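Local structure of outer membrane protein Omp121 (Bacteroides thetaiotaomicron, 5FQ8) at residues B[620-624]-B[625-629]; B[757-760]-B[761-765]; B[915-918]-B[919-922]; B[552-555]-B[556-559]. The protein probably carries nutrients across the outer membrane as a TonB-dependent receptor, and binds calcium and magnesium ions. All coordinates share one frame; numbering follows the deposited sequence.

Contact 1. Residues B[620-624]-B[625-629]; sequences TFPLG and GVNAY
Phe621 lies with one face of its ring against the methyl of Ala628, a CH-pi contact at the heart of a tight chain reversal between strands 617-620 and 629-635. Ala628 CB stands 3.5 Å from the centroid of the Phe621 ring, only 17° off the normal and displaced toward the CD2-CE2 rim. Leu623, from the same side of the turn as the ring, sets its CD1 over the centre of the opposite face, and the phenyl is sandwiched between two aliphatic groups. With CG beside the backbone N and anti to the carbonyl carbon (chi1 -87°), the ring reaches across to the returning chain and turns its edge to a carbonyl: Val626 O lies in the ring plane, 3.5 Å from Phe621 CD2. Shortening Phe621 to an alanine would probably leave a gap between the two arms, with Ala628 CB and Leu623 CD1 each losing the ring face it packs on. Next along the chain, Pro622, entered through a cis peptide, crosses the side chain of Asn627 at a slant, its CD 3.9 Å from Asn627 OD1. Asn627 ND2 makes weak hydrogen bonds to Thr498 OG1 and Lys506 O of the second subunit, whose Ser508 packs on the side chain. At the tip, Gly625 has a positive phi (90°) that would press a side chain against the preceding carbonyl. Leu623 N donates to Val626 O at 2.9 Å.

Contact 2. Residues B[757-760]-B[761-765]; sequences TGMP and VGVFK
Val763 pushes its CG2 methyl into the bend made by Met759 and Pro760, and this is where the packing is dense. The methyl is 3.6 Å from Met759 CB, and the Pro760 carbonyl oxygen is close on another side, 3.2 Å from Val763 CG2. Val763 CG2 takes this place because it is the branch anti to its carbonyl carbon, with CG1 anti to the backbone N (chi1 176°). Ile794 of the neighbouring strand packs on both Met759 and Val763, continuing the apolar layer.

The rest is looser. The Met759 chain crosses Val763 at about a right angle and bends at chi3 (57°), which brings its end methyl back to 4.1 Å between Met759 CE and Val763 CG2; the residue is partly exposed. Pro760, likewise partly exposed, gives only a distant ring contact, CD to Val763 CG2 at 4.3 Å, and leans instead on Asp797 and Asn799. No hydrogen bond joins the two halves; the polar ties run outward, Val761 O accepting from Asn799 ND2 and the Val763 backbone pairing with Tyr754. Gly762, with both backbone angles positive, turns the corner into strand 763-766. The bend links neighbouring strands 752-756 and 763-766 of a four-stranded antiparallel meander.

Contact 3. Residues B[915-918]-B[919-922]; sequences DLPK and RWLA
Pro917 lays its ring on the indole of Trp920 within a type I beta turn, part of the short connection between strands 899-915 and 928-941 of the transmembrane barrel. Going round the proline, CB meets one side chain, CG and CD another. CB lies over one face of the Arg919 guanidinium, with Pro917 CB 3.2 Å from Arg919 NH2; the arginine chain bends at chi2 and chi3 to bring its flat end back over the proline. CG makes the main contact: it stands 3.5 Å from the centroid of the five-membered ring of Trp920, 9° off the normal, in a clear CH-pi arrangement. CD sits higher, above the CD2-CE3 bond of the indole, 4.1 Å from Trp920 CE3. The indole can receive the proline this way because its CG is beside the backbone N and anti to the carbonyl carbon (chi1 -69°), folding it back over the turn. With an alanine in the proline's place CG and CD are gone, and the indole would probably lose the group packed on this face and be freer to turn. Leu916 flanks the turn, its CD1 4.3 Å from Leu921 CD2, while both leucines rest on Val929 of the next strand. The turn itself is closed by Trp920 N donating to Pro917 O at 3.0 Å.

Contact 4. Residues B[552-555]-B[556-559]; sequences LPKE and NRSF
Arg557 runs alongside Lys554, the two long side chains pointing the same way, and their contact is one of aliphatic chain against guanidinium. Lys554 CG comes within 3.1 Å of Arg557 NH2, and the alpha carbon of Lys554 stands over the centre of the guanidinium face, 3.9 Å above its plane. The Arg557 chain stays extended from CG to NE, which carries the flat group that far back along the turn. The charged ends are not in contact, Lys554 NZ being 6.3 Å from Arg557 NH2. The arginine's polar partners lie elsewhere: NH2 bonds to a polar side chain on the chain of another protein, and NH1 makes weak hydrogen bonds to the carbonyls of Ser549 and Ser550.

One backbone hydrogen bond is made between the segments. Asn556 N donates to Pro553 O at 2.8 Å with an N-H...O angle of 155°. It closes a type I beta turn over Lys554 and Glu555, in the loop that joins antiparallel barrel strands 538-549 and 558-569.

The apolar contacts sit on the buried side. Leu552 and Phe559 cross at about a right angle, with Leu552 CD1 3.8 Å from Phe559 CD1. The phenyl gets there from a position between its backbone N and carbonyl carbon (chi1 52°), turning back toward the start of the loop. Pro642 from a neighbouring loop packs on both residues. Beside these, Leu552 CB touches a polar atom, the Asn556 carbonyl oxygen, at 3.4 Å.

How the contacts relate
From the N terminus the order is contact 4, contact 1, contact 2, contact 3, each a local turn that finishes before the next begins, so none nests in or crosses another. Contact 4 rounds the loop between barrel strands 538-549 and 558-569. Contact 1 follows in the excursion between strands 582-596 and 643-656, where the chain meets both the second subunit and another protein. Contact 2 belongs to a separate four-stranded sheet, inserted between barrel strands 716-731 and 802-812, with its centre about 31 Å from that of contact 4. Contact 3 joins strands 899-915 and 928-941, about 75 Å from contact 1 between centres, on the opposite side of the chain's centre.

Contact 1. Residues B[620-624]-B[625-629]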
# COMPACT_ATOMS: atom_id res chain seq x y z
N THR B 620 3.42 13.84 4.96
CA THR B 620 3.21 13.74 3.53
C THR B 620 1.79 14.13 3.18
O THR B 620 0.87 14.00 3.99
CB THR B 620 3.48 12.34 3.05
OG1 THR B 620 3.30 12.28 1.63
CG2 THR B 620 2.51 11.42 3.67
N PHE B 621 1.62 14.61 1.97
CA PHE B 621 0.29 14.85 1.47
C PHE B 621 -0.24 13.54 0.88
O PHE B 621 0.54 12.65 0.54
CB PHE B 621 0.30 15.99 0.46
CG PHE B 621 0.16 17.35 1.10
CD1 PHE B 621 1.24 17.98 1.68
CD2 PHE B 621 -1.06 17.97 1.15
CE1 PHE B 621 1.10 19.20 2.28
CE2 PHE B 621 -1.19 19.20 1.74
CZ PHE B 621 -0.12 19.81 2.31
N PRO B 622 -1.57 13.41 0.78
CA PRO B 622 -2.63 14.36 1.11
C PRO B 622 -2.85 14.65 2.58
O PRO B 622 -2.71 13.80 3.44
CB PRO B 622 -3.87 13.69 0.52
CG PRO B 622 -3.54 12.29 0.39
CD PRO B 622 -2.11 12.26 0.03
N LEU B 623 -3.21 15.90 2.82
CA LEU B 623 -3.64 16.45 4.09
C LEU B 623 -4.57 17.62 3.77
O LEU B 623 -4.25 18.42 2.90
CB LEU B 623 -2.45 16.98 4.90
CG LEU B 623 -1.23 16.23 5.41
CD1 LEU B 623 -0.11 17.23 5.49
CD2 LEU B 623 -1.51 15.67 6.77
N GLY B 624 -5.74 17.71 4.39
CA GLY B 624 -6.43 16.61 4.99
C GLY B 624 -7.63 16.55 4.07
O GLY B 624 -8.57 17.34 4.19
N GLY B 625 -7.58 15.64 3.11
CA GLY B 625 -8.48 15.63 2.00
C GLY B 625 -7.99 16.42 0.83
O GLY B 625 -8.64 16.42 -0.22
N VAL B 626 -6.87 17.11 0.98
CA VAL B 626 -6.29 17.93 -0.07
C VAL B 626 -5.01 17.28 -0.55
O VAL B 626 -4.23 16.78 0.25
CB VAL B 626 -6.02 19.35 0.44
CG1 VAL B 626 -5.39 20.18 -0.65
CG2 VAL B 626 -7.29 19.96 0.96
N ASN B 627 -4.80 17.29 -1.84
CA ASN B 627 -3.52 16.87 -2.37
C ASN B 627 -2.72 18.10 -2.71
O ASN B 627 -3.27 19.15 -2.99
CB ASN B 627 -3.69 16.01 -3.62
CG ASN B 627 -2.47 15.19 -3.91
OD1 ASN B 627 -1.88 14.64 -3.00
ND2 ASN B 627 -2.08 15.11 -5.16
N ALA B 628 -1.40 17.97 -2.68
CA ALA B 628 -0.57 19.13 -2.90
C ALA B 628 0.70 18.74 -3.62
O ALA B 628 1.15 17.59 -3.54
CB ALA B 628 -0.25 19.84 -1.59
N TYR B 629 1.26 19.70 -4.33
CA TYR B 629 2.50 19.54 -5.06
C TYR B 629 3.49 20.58 -4.58
O TYR B 629 3.11 21.65 -4.10
CB TYR B 629 2.24 19.66 -6.54
CG TYR B 629 1.62 18.41 -7.12
CD1 TYR B 629 2.42 17.35 -7.51
CD2 TYR B 629 0.26 18.27 -7.25
CE1 TYR B 629 1.89 16.20 -8.03
CE2 TYR B 629 -0.29 17.13 -7.76
CZ TYR B 629 0.53 16.09 -8.15
OH TYR B 629 0.02 14.93 -8.67

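Contact 2. Residues B[757-760]-B[761-765]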
# COMPACT_ATOMS: atom_id res chain seq x y z
N THR B 757 37.40 19.47 -2.78
CA THR B 757 38.02 19.84 -4.04
C THR B 757 39.43 19.27 -4.18
O THR B 757 39.69 18.48 -5.08
CB THR B 757 38.03 21.36 -4.22
OG1 THR B 757 36.72 21.79 -4.60
CG2 THR B 757 38.97 21.76 -5.32
N GLY B 758 40.35 19.67 -3.32
CA GLY B 758 41.71 19.24 -3.58
C GLY B 758 42.14 18.00 -2.83
O GLY B 758 43.29 17.89 -2.42
N MET B 759 41.22 17.06 -2.64
CA MET B 759 41.40 15.93 -1.75
C MET B 759 40.91 14.65 -2.42
O MET B 759 40.21 14.70 -3.43
CB MET B 759 40.62 16.17 -0.44
CG MET B 759 40.80 17.54 0.16
SD MET B 759 40.54 17.51 1.92
CE MET B 759 41.73 16.29 2.40
N PRO B 760 41.29 13.49 -1.89
CA PRO B 760 40.86 12.24 -2.51
C PRO B 760 39.36 12.05 -2.37
O PRO B 760 38.70 12.68 -1.55
CB PRO B 760 41.63 11.17 -1.73
CG PRO B 760 42.73 11.86 -1.10
CD PRO B 760 42.23 13.24 -0.79
N VAL B 761 38.84 11.14 -3.19
CA VAL B 761 37.43 10.80 -3.08
C VAL B 761 37.17 10.15 -1.74
O VAL B 761 37.91 9.26 -1.31
CB VAL B 761 37.01 9.87 -4.22
CG1 VAL B 761 35.78 9.15 -3.83
CG2 VAL B 761 36.76 10.65 -5.46
N GLY B 762 36.14 10.61 -1.05
CA GLY B 762 35.72 9.96 0.17
C GLY B 762 36.40 10.45 1.43
O GLY B 762 36.77 9.64 2.27
N VAL B 763 36.54 11.77 1.59
CA VAL B 763 37.14 12.32 2.79
C VAL B 763 36.17 12.24 3.95
O VAL B 763 34.98 12.52 3.80
CB VAL B 763 37.57 13.77 2.54
CG1 VAL B 763 38.11 14.37 3.81
CG2 VAL B 763 38.61 13.80 1.47
N PHE B 764 36.67 11.85 5.12
CA PHE B 764 35.85 11.77 6.32
C PHE B 764 36.08 12.97 7.21
O PHE B 764 37.22 13.42 7.36
CB PHE B 764 36.17 10.53 7.14
CG PHE B 764 35.50 9.30 6.68
CD1 PHE B 764 34.27 8.95 7.17
CD2 PHE B 764 36.12 8.47 5.77
CE1 PHE B 764 33.66 7.80 6.77
CE2 PHE B 764 35.53 7.33 5.37
CZ PHE B 764 34.28 6.99 5.87
N LYS B 765 35.00 13.49 7.79
CA LYS B 765 35.05 14.45 8.88
C LYS B 765 34.32 13.86 10.07
O LYS B 765 33.31 13.18 9.92
CB LYS B 765 34.42 15.77 8.47
CG LYS B 765 35.17 16.54 7.44
CD LYS B 765 34.51 17.86 7.18
CE LYS B 765 35.27 18.69 6.19
NZ LYS B 765 34.62 20.01 5.99

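Contact 3. Residues B[915-918]-B[919-922]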
# COMPACT_ATOMS: atom_id res chain seq x y z
N ASP B 915 42.70 -34.78 -8.64
CA ASP B 915 42.26 -35.40 -9.88
C ASP B 915 42.61 -36.89 -9.84
O ASP B 915 43.79 -37.24 -9.74
CB ASP B 915 42.95 -34.72 -11.06
CG ASP B 915 41.99 -34.29 -12.13
OD1 ASP B 915 41.09 -35.09 -12.48
OD2 ASP B 915 42.15 -33.16 -12.63
N LEU B 916 41.61 -37.77 -9.92
CA LEU B 916 41.89 -39.20 -9.82
C LEU B 916 42.61 -39.70 -11.07
O LEU B 916 42.31 -39.25 -12.18
CB LEU B 916 40.60 -40.00 -9.63
CG LEU B 916 39.75 -39.80 -8.39
CD1 LEU B 916 38.85 -40.98 -8.22
CD2 LEU B 916 40.60 -39.63 -7.16
N PRO B 917 43.54 -40.64 -10.93
CA PRO B 917 44.25 -41.18 -12.08
C PRO B 917 43.32 -41.86 -13.07
O PRO B 917 42.50 -42.70 -12.70
CB PRO B 917 45.21 -42.19 -11.45
CG PRO B 917 44.51 -42.60 -10.18
CD PRO B 917 43.92 -41.32 -9.68
N LYS B 918 43.50 -41.52 -14.35
CA LYS B 918 42.64 -42.05 -15.40
C LYS B 918 42.57 -43.56 -15.41
O LYS B 918 41.62 -44.13 -15.96
CB LYS B 918 43.12 -41.54 -16.76
CG LYS B 918 42.26 -40.44 -17.38
CD LYS B 918 42.08 -39.23 -16.45
CE LYS B 918 41.21 -38.15 -17.09
NZ LYS B 918 41.12 -36.92 -16.27
N ARG B 919 43.54 -44.24 -14.79
CA ARG B 919 43.56 -45.69 -14.81
C ARG B 919 42.48 -46.28 -13.91
O ARG B 919 41.88 -47.30 -14.24
CB ARG B 919 44.94 -46.20 -14.40
CG ARG B 919 46.07 -45.82 -15.34
CD ARG B 919 47.35 -45.57 -14.56
NE ARG B 919 47.44 -44.19 -14.09
CZ ARG B 919 48.12 -43.80 -13.01
NH1 ARG B 919 48.76 -44.68 -12.27
NH2 ARG B 919 48.14 -42.51 -12.67
N TRP B 920 42.24 -45.65 -12.76
CA TRP B 920 41.24 -46.18 -11.83
C TRP B 920 39.86 -46.16 -12.44
O TRP B 920 39.00 -46.97 -12.08
CB TRP B 920 41.22 -45.39 -10.54
CG TRP B 920 42.44 -45.55 -9.70
CD1 TRP B 920 43.55 -46.27 -10.00
CD2 TRP B 920 42.67 -44.98 -8.41
NE1 TRP B 920 44.46 -46.18 -8.98
CE2 TRP B 920 43.94 -45.39 -7.99
CE3 TRP B 920 41.92 -44.15 -7.57
CZ2 TRP B 920 44.48 -45.01 -6.77
CZ3 TRP B 920 42.46 -43.78 -6.36
CH2 TRP B 920 43.73 -44.20 -5.98
N LEU B 921 39.61 -45.23 -13.34
CA LEU B 921 38.34 -45.13 -14.04
C LEU B 921 38.55 -45.78 -15.40
O LEU B 921 39.17 -45.19 -16.28
CB LEU B 921 37.90 -43.69 -14.19
CG LEU B 921 38.41 -42.70 -13.16
CD1 LEU B 921 38.20 -41.32 -13.71
CD2 LEU B 921 37.68 -42.89 -11.86
N ALA B 922 38.06 -46.99 -15.55
CA ALA B 922 38.16 -47.63 -16.85
C ALA B 922 37.00 -48.59 -16.97
O ALA B 922 36.29 -48.58 -17.97
CB ALA B 922 39.50 -48.34 -17.00

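Contact 4. Residues B[552-555]-B[556-559]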
# COMPACT_ATOMS: atom_id res chain seq x y z
N LEU B 552 20.85 13.45 -22.09
CA LEU B 552 21.47 14.76 -22.18
C LEU B 552 20.51 15.76 -22.80
O LEU B 552 19.57 15.37 -23.49
CB LEU B 552 22.76 14.67 -23.00
CG LEU B 552 23.94 13.95 -22.33
CD1 LEU B 552 25.10 13.77 -23.27
CD2 LEU B 552 24.39 14.70 -21.09
N PRO B 553 20.69 17.07 -22.57
CA PRO B 553 19.75 18.05 -23.12
C PRO B 553 19.55 17.87 -24.62
O PRO B 553 20.46 17.51 -25.35
CB PRO B 553 20.43 19.39 -22.81
CG PRO B 553 21.21 19.14 -21.62
CD PRO B 553 21.67 17.71 -21.68
N LYS B 554 18.32 18.14 -25.06
CA LYS B 554 17.95 17.87 -26.45
C LYS B 554 18.91 18.52 -27.43
O LYS B 554 19.20 17.96 -28.48
CB LYS B 554 16.51 18.35 -26.71
CG LYS B 554 15.43 17.45 -26.12
CD LYS B 554 14.02 17.85 -26.53
CE LYS B 554 13.54 19.04 -25.72
NZ LYS B 554 12.10 19.36 -25.89
N GLU B 555 19.41 19.70 -27.10
CA GLU B 555 20.29 20.41 -28.01
C GLU B 555 21.75 19.98 -27.89
O GLU B 555 22.62 20.58 -28.54
CB GLU B 555 20.18 21.92 -27.77
CG GLU B 555 18.80 22.49 -28.04
CD GLU B 555 18.65 23.96 -27.65
OE1 GLU B 555 19.58 24.50 -26.99
OE2 GLU B 555 17.61 24.58 -28.00
N ASN B 556 22.02 18.96 -27.10
CA ASN B 556 23.39 18.57 -26.82
C ASN B 556 23.43 17.08 -26.48
O ASN B 556 23.99 16.67 -25.47
CB ASN B 556 23.96 19.42 -25.69
CG ASN B 556 25.47 19.44 -25.67
OD1 ASN B 556 26.11 18.59 -26.28
ND2 ASN B 556 26.04 20.41 -24.98
N ARG B 557 22.82 16.26 -27.33
CA ARG B 557 22.82 14.82 -27.10
C ARG B 557 24.09 14.16 -27.60
O ARG B 557 24.50 13.14 -27.04
CB ARG B 557 21.64 14.16 -27.82
CG ARG B 557 20.27 14.59 -27.41
CD ARG B 557 19.27 13.58 -27.92
NE ARG B 557 17.89 14.05 -27.85
CZ ARG B 557 17.15 14.03 -26.75
NH1 ARG B 557 17.64 13.57 -25.62
NH2 ARG B 557 15.91 14.47 -26.79
N SER B 558 24.70 14.71 -28.64
CA SER B 558 25.80 14.05 -29.34
C SER B 558 27.13 14.29 -28.65
O SER B 558 27.50 15.44 -28.38
CB SER B 558 25.86 14.56 -30.77
OG SER B 558 27.14 14.37 -31.35
N PHE B 559 27.86 13.20 -28.38
CA PHE B 559 29.25 13.31 -27.95
C PHE B 559 30.13 12.32 -28.70
O PHE B 559 29.71 11.20 -28.99
CB PHE B 559 29.41 13.10 -26.44
CG PHE B 559 28.77 11.85 -25.90
CD1 PHE B 559 27.46 11.85 -25.53
CD2 PHE B 559 29.51 10.71 -25.72
CE1 PHE B 559 26.89 10.72 -25.02
CE2 PHE B 559 28.94 9.58 -25.21
CZ PHE B 559 27.64 9.59 -24.86